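Local coordinates for protein uronate isomerase (Caulobacter crescentus, PDB 2Q01) that catalyses the isomerisation of D-glucuronate to D-fructuronate and of D-galacturonate to D-tagaturonate in pentose and glucuronate interconversion, at residues T336-A341 / E364-R369; E370-A375 / E405-Y410. All coordinates share one frame; numbering follows the deposited sequence.

Contact 1: T336-A341 / E364-R369; sequences TEYVDA and ETTYSR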
ATOM      1  N   THR B 336      -8.124   8.545   2.488  1.00 39.19           N
ATOM      2  CA  THR B 336      -9.516   8.638   2.037  1.00 41.96           C
ATOM      3  C   THR B 336     -10.309   7.345   2.280  1.00 43.29           C
ATOM      4  O   THR B 336      -9.762   6.246   2.193  1.00 48.80           O
ATOM      5  CB  THR B 336      -9.577   9.056   0.548  1.00 45.32           C
ATOM      6  OG1 THR B 336      -8.667  10.141   0.329  1.00 55.02           O
ATOM      7  CG2 THR B 336     -10.977   9.508   0.139  1.00 45.65           C
ATOM      8  N   GLU B 337     -11.593   7.499   2.602  1.00 46.67           N
ATOM      9  CA  GLU B 337     -12.489   6.393   2.933  1.00 46.12           C
ATOM     10  C   GLU B 337     -13.682   6.396   1.973  1.00 46.18           C
ATOM     11  O   GLU B 337     -14.214   7.460   1.646  1.00 43.32           O
ATOM     12  CB  GLU B 337     -12.972   6.549   4.378  1.00 46.22           C
ATOM     13  CG  GLU B 337     -13.256   5.244   5.122  1.00 63.15           C
ATOM     14  CD  GLU B 337     -14.608   4.624   4.790  1.00 66.60           C
ATOM     15  OE1 GLU B 337     -14.698   3.373   4.823  1.00 60.34           O
ATOM     16  OE2 GLU B 337     -15.571   5.377   4.506  1.00 58.72           O
ATOM     17  N   TYR B 338     -14.101   5.209   1.533  1.00 38.46           N
ATOM     18  CA  TYR B 338     -15.192   5.076   0.559  1.00 33.43           C
ATOM     19  C   TYR B 338     -16.353   4.203   1.041  1.00 31.03           C
ATOM     20  O   TYR B 338     -17.504   4.460   0.689  1.00 43.04           O
ATOM     21  CB  TYR B 338     -14.668   4.537  -0.786  1.00 42.01           C
ATOM     22  CG  TYR B 338     -13.763   5.502  -1.522  1.00 40.01           C
ATOM     23  CD1 TYR B 338     -14.282   6.407  -2.447  1.00 30.08           C
ATOM     24  CD2 TYR B 338     -12.388   5.511  -1.286  1.00 35.08           C
ATOM     25  CE1 TYR B 338     -13.452   7.299  -3.114  1.00 36.27           C
ATOM     26  CE2 TYR B 338     -11.555   6.400  -1.937  1.00 27.27           C
ATOM     27  CZ  TYR B 338     -12.088   7.287  -2.848  1.00 45.93           C
ATOM     28  OH  TYR B 338     -11.247   8.163  -3.484  1.00 46.60           O
ATOM     29  N   VAL B 339     -16.045   3.179   1.835  1.00 34.47           N
ATOM     30  CA  VAL B 339     -17.007   2.122   2.185  1.00 44.62           C
ATOM     31  C   VAL B 339     -18.175   2.615   3.037  1.00 46.41           C
ATOM     32  O   VAL B 339     -19.337   2.392   2.688  1.00 53.49           O
ATOM     33  CB  VAL B 339     -16.309   0.909   2.853  1.00 42.46           C
ATOM     34  CG1 VAL B 339     -17.284  -0.243   3.067  1.00 38.75           C
ATOM     35  CG2 VAL B 339     -15.177   0.440   1.983  1.00 44.04           C
ATOM     36  N   ASP B 340     -17.864   3.289   4.142  1.00 47.69           N
ATOM     37  CA  ASP B 340     -18.891   3.904   4.977  1.00 45.74           C
ATOM     38  C   ASP B 340     -19.398   5.171   4.313  1.00 46.25           C
ATOM     39  O   ASP B 340     -20.586   5.492   4.394  1.00 52.57           O
ATOM     40  CB  ASP B 340     -18.339   4.238   6.366  1.00 52.15           C
ATOM     41  CG  ASP B 340     -18.209   3.014   7.265  1.00 63.69           C
ATOM     42  OD1 ASP B 340     -17.490   3.104   8.284  1.00 64.64           O
ATOM     43  OD2 ASP B 340     -18.814   1.961   6.962  1.00 76.58           O
ATOM     44  N   ALA B 341     -18.483   5.869   3.643  1.00 41.83           N
ATOM     45  CA  ALA B 341     -18.745   7.178   3.056  1.00 39.26           C
ATOM     46  C   ALA B 341     -19.829   7.164   1.983  1.00 34.56           C
ATOM     47  O   ALA B 341     -20.772   7.951   2.048  1.00 51.12           O
ATOM     48  CB  ALA B 341     -17.448   7.775   2.507  1.00 30.74           C
ATOM     49  N   GLU B 364      -3.863   5.444  -3.005  1.00 38.03           N
ATOM     50  CA  GLU B 364      -3.632   4.171  -3.717  1.00 34.76           C
ATOM     51  C   GLU B 364      -3.978   2.919  -2.922  1.00 36.69           C
ATOM     52  O   GLU B 364      -4.193   1.846  -3.498  1.00 48.61           O
ATOM     53  CB  GLU B 364      -2.170   4.050  -4.148  1.00 32.61           C
ATOM     54  CG  GLU B 364      -1.765   4.940  -5.296  1.00 47.79           C
ATOM     55  CD  GLU B 364      -0.352   4.648  -5.772  1.00 67.00           C
ATOM     56  OE1 GLU B 364      -0.199   4.166  -6.915  1.00 70.85           O
ATOM     57  OE2 GLU B 364       0.602   4.885  -4.998  1.00 58.16           O
ATOM     58  N   THR B 365      -4.026   3.061  -1.601  1.00 31.55           N
ATOM     59  CA  THR B 365      -4.313   1.951  -0.695  1.00 36.61           C
ATOM     60  C   THR B 365      -5.772   1.480  -0.759  1.00 34.81           C
ATOM     61  O   THR B 365      -6.093   0.374  -0.317  1.00 43.45           O
ATOM     62  CB  THR B 365      -3.913   2.311   0.740  1.00 36.45           C
ATOM     63  OG1 THR B 365      -4.739   3.374   1.224  1.00 42.93           O
ATOM     64  CG2 THR B 365      -2.458   2.767   0.766  1.00 43.99           C
ATOM     65  N   THR B 366      -6.634   2.317  -1.332  1.00 32.12           N
ATOM     66  CA  THR B 366      -8.055   2.019  -1.473  1.00 37.40           C
ATOM     67  C   THR B 366      -8.386   1.240  -2.745  1.00 41.95           C
ATOM     68  O   THR B 366      -9.537   0.835  -2.927  1.00 44.12           O
ATOM     69  CB  THR B 366      -8.918   3.305  -1.459  1.00 35.88           C
ATOM     70  OG1 THR B 366      -8.562   4.137  -2.568  1.00 52.11           O
ATOM     71  CG2 THR B 366      -8.734   4.079  -0.167  1.00 35.08           C
ATOM     72  N   TYR B 367      -7.393   1.038  -3.617  1.00 46.54           N
ATOM     73  CA  TYR B 367      -7.596   0.328  -4.891  1.00 42.86           C
ATOM     74  C   TYR B 367      -8.096  -1.090  -4.681  1.00 35.73           C
ATOM     75  O   TYR B 367      -9.199  -1.441  -5.090  1.00 35.54           O
ATOM     76  CB  TYR B 367      -6.311   0.272  -5.728  1.00 35.99           C
ATOM     77  CG  TYR B 367      -5.933   1.553  -6.421  1.00 37.36           C
ATOM     78  CD1 TYR B 367      -6.903   2.470  -6.830  1.00 39.97           C
ATOM     79  CD2 TYR B 367      -4.595   1.838  -6.699  1.00 41.14           C
ATOM     80  CE1 TYR B 367      -6.547   3.651  -7.479  1.00 37.58           C
ATOM     81  CE2 TYR B 367      -4.230   3.010  -7.341  1.00 20.53           C
ATOM     82  CZ  TYR B 367      -5.205   3.917  -7.729  1.00 38.77           C
ATOM     83  OH  TYR B 367      -4.840   5.087  -8.366  1.00 37.59           O
ATOM     84  N   SER B 368      -7.273  -1.897  -4.031  1.00 38.66           N
ATOM     85  CA  SER B 368      -7.589  -3.295  -3.831  1.00 43.15           C
ATOM     86  C   SER B 368      -8.551  -3.441  -2.670  1.00 38.12           C
ATOM     87  O   SER B 368      -9.349  -4.376  -2.641  1.00 50.92           O
ATOM     88  CB  SER B 368      -6.316  -4.090  -3.561  1.00 44.06           C
ATOM     89  OG  SER B 368      -5.655  -3.586  -2.413  1.00 58.65           O
ATOM     90  N   ARG B 369      -8.475  -2.511  -1.720  1.00 40.37           N
ATOM     91  CA  ARG B 369      -9.245  -2.617  -0.493  1.00 32.96           C
ATOM     92  C   ARG B 369     -10.701  -2.226  -0.679  1.00 33.79           C
ATOM     93  O   ARG B 369     -11.590  -2.977  -0.314  1.00 42.58           O
ATOM     94  CB  ARG B 369      -8.628  -1.782   0.627  1.00 29.76           C
ATOM     95  CG  ARG B 369      -9.014  -2.282   2.018  1.00 35.91           C
ATOM     96  CD  ARG B 369      -9.058  -1.170   3.055  1.00 30.42           C
ATOM     97  NE  ARG B 369      -7.802  -0.434   3.154  1.00 26.99           N
ATOM     98  CZ  ARG B 369      -7.678   0.878   2.960  1.00 47.28           C
ATOM     99  NH1 ARG B 369      -8.741   1.614   2.666  1.00 44.15           N
ATOM    100  NH2 ARG B 369      -6.488   1.458   3.068  1.00 52.86           N
TER
HETATM  101  O   HOH W   1      -7.158   4.702   3.201  1.00 55.08           O
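The ring of Tyr338 meets the side chain of Thr366 obliquely, through its CD2-CE2 side. Tyr338 CE2 lies 3.8 Å from Thr366 OG1, and Tyr338 CD2 is 4.1 Å from Thr366 CB. The two side chains cross at about a right angle. CG of Tyr338 is anti to its carbonyl carbon (chi1 -68°), and this torsion lays the CD2-CE2 side of the ring against Thr366. Its OH is hydrogen-bonded to Phe360 O and to Thr361 OG1. Thr366 OG1 is itself bonded to Asp363 O and Thr361 OG1, and its methyl CG2 packs 3.4 Å from Thr336 O. That carbonyl takes a bond from water 1, which is also held weakly by Arg369 NH2. The guanidinium of Arg369 has Thr365 O over one face, 3.5 Å above the plane and toward the rim. Its NE forms a salt bridge to Asp363 of the second subunit. A leucine in place of Tyr338 would probably leave Phe360 O and Thr361 OG1 without their hydroxyl partner and Thr366 without the ring side that lies against it. The arrangement is a buried loop-to-helix contact in the TIM-barrel-type domain, where the loop after strand 332-333 covers the start of helix 366-375, beside a subunit interface.

Contact 2: E370-A375 / E405-Y410; sequences ELAPLA and ETAGFY. With K (potassium ion), chain E.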
ATOM      1  N   GLU B 370     -10.941  -1.051  -1.243  1.00 38.28           N
ATOM      2  CA  GLU B 370     -12.279  -0.479  -1.225  1.00 36.18           C
ATOM      3  C   GLU B 370     -12.873  -0.284  -2.608  1.00 36.27           C
ATOM      4  O   GLU B 370     -13.989  -0.722  -2.861  1.00 43.46           O
ATOM      5  CB  GLU B 370     -12.278   0.849  -0.459  1.00 41.88           C
ATOM      6  CG  GLU B 370     -11.643   0.761   0.928  1.00 49.76           C
ATOM      7  CD  GLU B 370     -11.900   1.977   1.792  1.00 44.19           C
ATOM      8  OE1 GLU B 370     -12.456   2.974   1.286  1.00 52.48           O
ATOM      9  OE2 GLU B 370     -11.545   1.928   2.988  1.00 47.50           O
ATOM     10  N   LEU B 371     -12.120   0.367  -3.492  1.00 38.53           N
ATOM     11  CA  LEU B 371     -12.614   0.797  -4.802  1.00 32.71           C
ATOM     12  C   LEU B 371     -12.987  -0.335  -5.747  1.00 37.08           C
ATOM     13  O   LEU B 371     -14.089  -0.339  -6.294  1.00 40.64           O
ATOM     14  CB  LEU B 371     -11.609   1.726  -5.481  1.00 34.30           C
ATOM     15  CG  LEU B 371     -11.413   3.146  -4.942  1.00 38.49           C
ATOM     16  CD1 LEU B 371     -10.384   3.859  -5.804  1.00 40.97           C
ATOM     17  CD2 LEU B 371     -12.716   3.921  -4.934  1.00 41.78           C
ATOM     18  N   ALA B 372     -12.077  -1.288  -5.941  1.00 30.00           N
ATOM     19  CA  ALA B 372     -12.357  -2.429  -6.806  1.00 25.75           C
ATOM     20  C   ALA B 372     -13.474  -3.355  -6.287  1.00 34.23           C
ATOM     21  O   ALA B 372     -14.345  -3.727  -7.079  1.00 32.30           O
ATOM     22  CB  ALA B 372     -11.078  -3.214  -7.154  1.00 31.46           C
ATOM     23  N   PRO B 373     -13.455  -3.733  -4.978  1.00 33.12           N
ATOM     24  CA  PRO B 373     -14.618  -4.434  -4.398  1.00 28.90           C
ATOM     25  C   PRO B 373     -15.971  -3.733  -4.568  1.00 33.09           C
ATOM     26  O   PRO B 373     -16.971  -4.401  -4.821  1.00 36.68           O
ATOM     27  CB  PRO B 373     -14.254  -4.535  -2.919  1.00 20.03           C
ATOM     28  CG  PRO B 373     -12.758  -4.630  -2.937  1.00 26.38           C
ATOM     29  CD  PRO B 373     -12.370  -3.622  -3.977  1.00 31.59           C
ATOM     30  N   LEU B 374     -15.990  -2.410  -4.431  1.00 34.57           N
ATOM     31  CA  LEU B 374     -17.203  -1.623  -4.631  1.00 32.00           C
ATOM     32  C   LEU B 374     -17.611  -1.592  -6.098  1.00 23.93           C
ATOM     33  O   LEU B 374     -18.778  -1.811  -6.433  1.00 38.77           O
ATOM     34  CB  LEU B 374     -17.026  -0.187  -4.094  1.00 22.35           C
ATOM     35  CG  LEU B 374     -17.163   0.076  -2.590  1.00 24.11           C
ATOM     36  CD1 LEU B 374     -16.715   1.498  -2.270  1.00 31.61           C
ATOM     37  CD2 LEU B 374     -18.579  -0.156  -2.083  1.00 21.60           C
ATOM     38  N   ALA B 375     -16.645  -1.317  -6.969  1.00 38.56           N
ATOM     39  CA  ALA B 375     -16.918  -1.175  -8.399  1.00 27.14           C
ATOM     40  C   ALA B 375     -17.115  -2.508  -9.103  1.00 19.73           C
ATOM     41  O   ALA B 375     -17.783  -2.561 -10.139  1.00 28.41           O
ATOM     42  CB  ALA B 375     -15.844  -0.368  -9.082  1.00 32.25           C
ATOM     43  N   GLU B 405      -8.109  -7.450 -10.848  1.00 27.63           N
ATOM     44  CA  GLU B 405      -8.554  -8.757 -10.366  1.00 36.95           C
ATOM     45  C   GLU B 405      -9.970  -8.806  -9.771  1.00 42.51           C
ATOM     46  O   GLU B 405     -10.658  -9.821  -9.888  1.00 45.91           O
ATOM     47  CB  GLU B 405      -7.500  -9.360  -9.445  1.00 43.42           C
ATOM     48  CG  GLU B 405      -6.235  -9.717 -10.233  1.00 65.99           C
ATOM     49  CD  GLU B 405      -5.045 -10.036  -9.364  1.00 81.46           C
ATOM     50  OE1 GLU B 405      -4.851  -9.347  -8.339  1.00 86.33           O
ATOM     51  OE2 GLU B 405      -4.311 -10.991  -9.703  1.00 77.13           O
ATOM     52  N   THR B 406     -10.412  -7.701  -9.175  1.00 43.65           N
ATOM     53  CA  THR B 406     -11.770  -7.609  -8.636  1.00 39.55           C
ATOM     54  C   THR B 406     -12.736  -6.845  -9.554  1.00 36.39           C
ATOM     55  O   THR B 406     -13.849  -7.303  -9.812  1.00 41.93           O
ATOM     56  CB  THR B 406     -11.769  -6.997  -7.228  1.00 38.30           C
ATOM     57  OG1 THR B 406     -10.847  -7.718  -6.403  1.00 41.89           O
ATOM     58  CG2 THR B 406     -13.139  -7.076  -6.613  1.00 38.34           C
ATOM     59  N   ALA B 407     -12.306  -5.691 -10.054  1.00 30.42           N
ATOM     60  CA  ALA B 407     -13.159  -4.867 -10.907  1.00 33.73           C
ATOM     61  C   ALA B 407     -13.179  -5.325 -12.369  1.00 38.12           C
ATOM     62  O   ALA B 407     -14.155  -5.104 -13.083  1.00 48.73           O
ATOM     63  CB  ALA B 407     -12.750  -3.397 -10.808  1.00 25.59           C
ATOM     64  N   GLY B 408     -12.108  -5.969 -12.815  1.00 29.31           N
ATOM     65  CA  GLY B 408     -11.955  -6.287 -14.223  1.00 29.58           C
ATOM     66  C   GLY B 408     -11.546  -5.048 -14.978  1.00 34.85           C
ATOM     67  O   GLY B 408     -11.148  -4.049 -14.374  1.00 42.85           O
ATOM     68  N   PHE B 409     -11.642  -5.113 -16.302  1.00 33.74           N
ATOM     69  CA  PHE B 409     -11.292  -3.984 -17.158  1.00 31.37           C
ATOM     70  C   PHE B 409     -12.507  -3.141 -17.517  1.00 31.65           C
ATOM     71  O   PHE B 409     -12.383  -1.955 -17.819  1.00 35.61           O
ATOM     72  CB  PHE B 409     -10.643  -4.477 -18.445  1.00 33.82           C
ATOM     73  CG  PHE B 409      -9.261  -5.037 -18.259  1.00 34.93           C
ATOM     74  CD1 PHE B 409      -8.159  -4.192 -18.169  1.00 29.52           C
ATOM     75  CD2 PHE B 409      -9.061  -6.409 -18.194  1.00 37.10           C
ATOM     76  CE1 PHE B 409      -6.876  -4.709 -18.008  1.00 46.47           C
ATOM     77  CE2 PHE B 409      -7.784  -6.936 -18.041  1.00 30.31           C
ATOM     78  CZ  PHE B 409      -6.690  -6.086 -17.946  1.00 30.93           C
ATOM     79  N   TYR B 410     -13.679  -3.760 -17.476  1.00 24.68           N
ATOM     80  CA  TYR B 410     -14.886  -3.159 -18.029  1.00 26.22           C
ATOM     81  C   TYR B 410     -15.631  -2.328 -16.993  1.00 36.17           C
ATOM     82  O   TYR B 410     -16.638  -1.686 -17.301  1.00 43.85           O
ATOM     83  CB  TYR B 410     -15.761  -4.243 -18.657  1.00 25.35           C
ATOM     84  CG  TYR B 410     -15.051  -4.968 -19.782  1.00 30.93           C
ATOM     85  CD1 TYR B 410     -14.367  -6.162 -19.547  1.00 39.38           C
ATOM     86  CD2 TYR B 410     -15.027  -4.443 -21.073  1.00 38.11           C
ATOM     87  CE1 TYR B 410     -13.697  -6.817 -20.565  1.00 40.62           C
ATOM     88  CE2 TYR B 410     -14.356  -5.097 -22.102  1.00 40.48           C
ATOM     89  CZ  TYR B 410     -13.693  -6.282 -21.836  1.00 39.09           C
ATOM     90  OH  TYR B 410     -13.030  -6.940 -22.843  1.00 36.78           O
TER
HETATM   91  K     K E 502     -19.713  -1.361 -11.946  1.00 37.20           K
HETATM   92  O   HOH W   2     -20.842  -0.682 -14.207  1.00 41.36           O
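This contact joins the ends of two helices beside a potassium site, which ties the last turn of helix 366-375 to the second subunit. Ala372 is the centre of the packing. Its CB lies 3.8 Å from Thr406 CB and 4.0 Å from Ala407 CB. The small side chains let the backbones come close, with the CA atoms of Ala372 and Ala407 4.8 Å apart. Thr406 adds its methyl group. CG2 stands anti to the backbone N (chi1 -53° for OG1), and this turns the methyl onto the peptide between Ala372 and Pro373. There Thr406 CG2 is 3.6 Å from Ala372 O and 3.7 Å from Pro373 N. Pro373 has no N-H to give to the turn before, and the helix is kinked at this point. Hydrogen bonds from Leu374 N to Glu370 O and from Ala375 N to Leu371 O carry the helix on. Its last carbonyl, Ala375 O, binds potassium at 2.9 Å, and water 2 is a further ligand at 2.6 Å. Tyr378 O, Leu381 O, Asn411 OD1 and Ser75 O of the second subunit complete the site. On the other helix, Gly408 leaves the helical path with positive phi (77°), and Asn411 ND2 bonds to Ala407 O. The whole is close packing of two helix ends through small side chains (Ala372, Ala407, Thr406), beside a potassium site shared with the second subunit.

How the contacts relate
Contacts 1 and 2 follow one another along the chain and share helix 366-375. Contact 1 uses its start and contact 2 its end, and their centres are about 12 Å apart. Thr366 O and Leu371 N, 2.7 Å apart, probably form a wide, pi-type (i to i+5) hydrogen bond that links the two parts of the helix. Glu370 ties the loop 336-341 to the same helix. Its OE1 is 2.8 Å from Tyr338 N, a probable hydrogen bond, and Val339 CG2 packs 3.6 Å from Glu370 CD. The potassium ion belongs to contact 2; the nearest side-chain atom of Tyr338 is about 13 Å from the ion. Both contacts touch the second subunit.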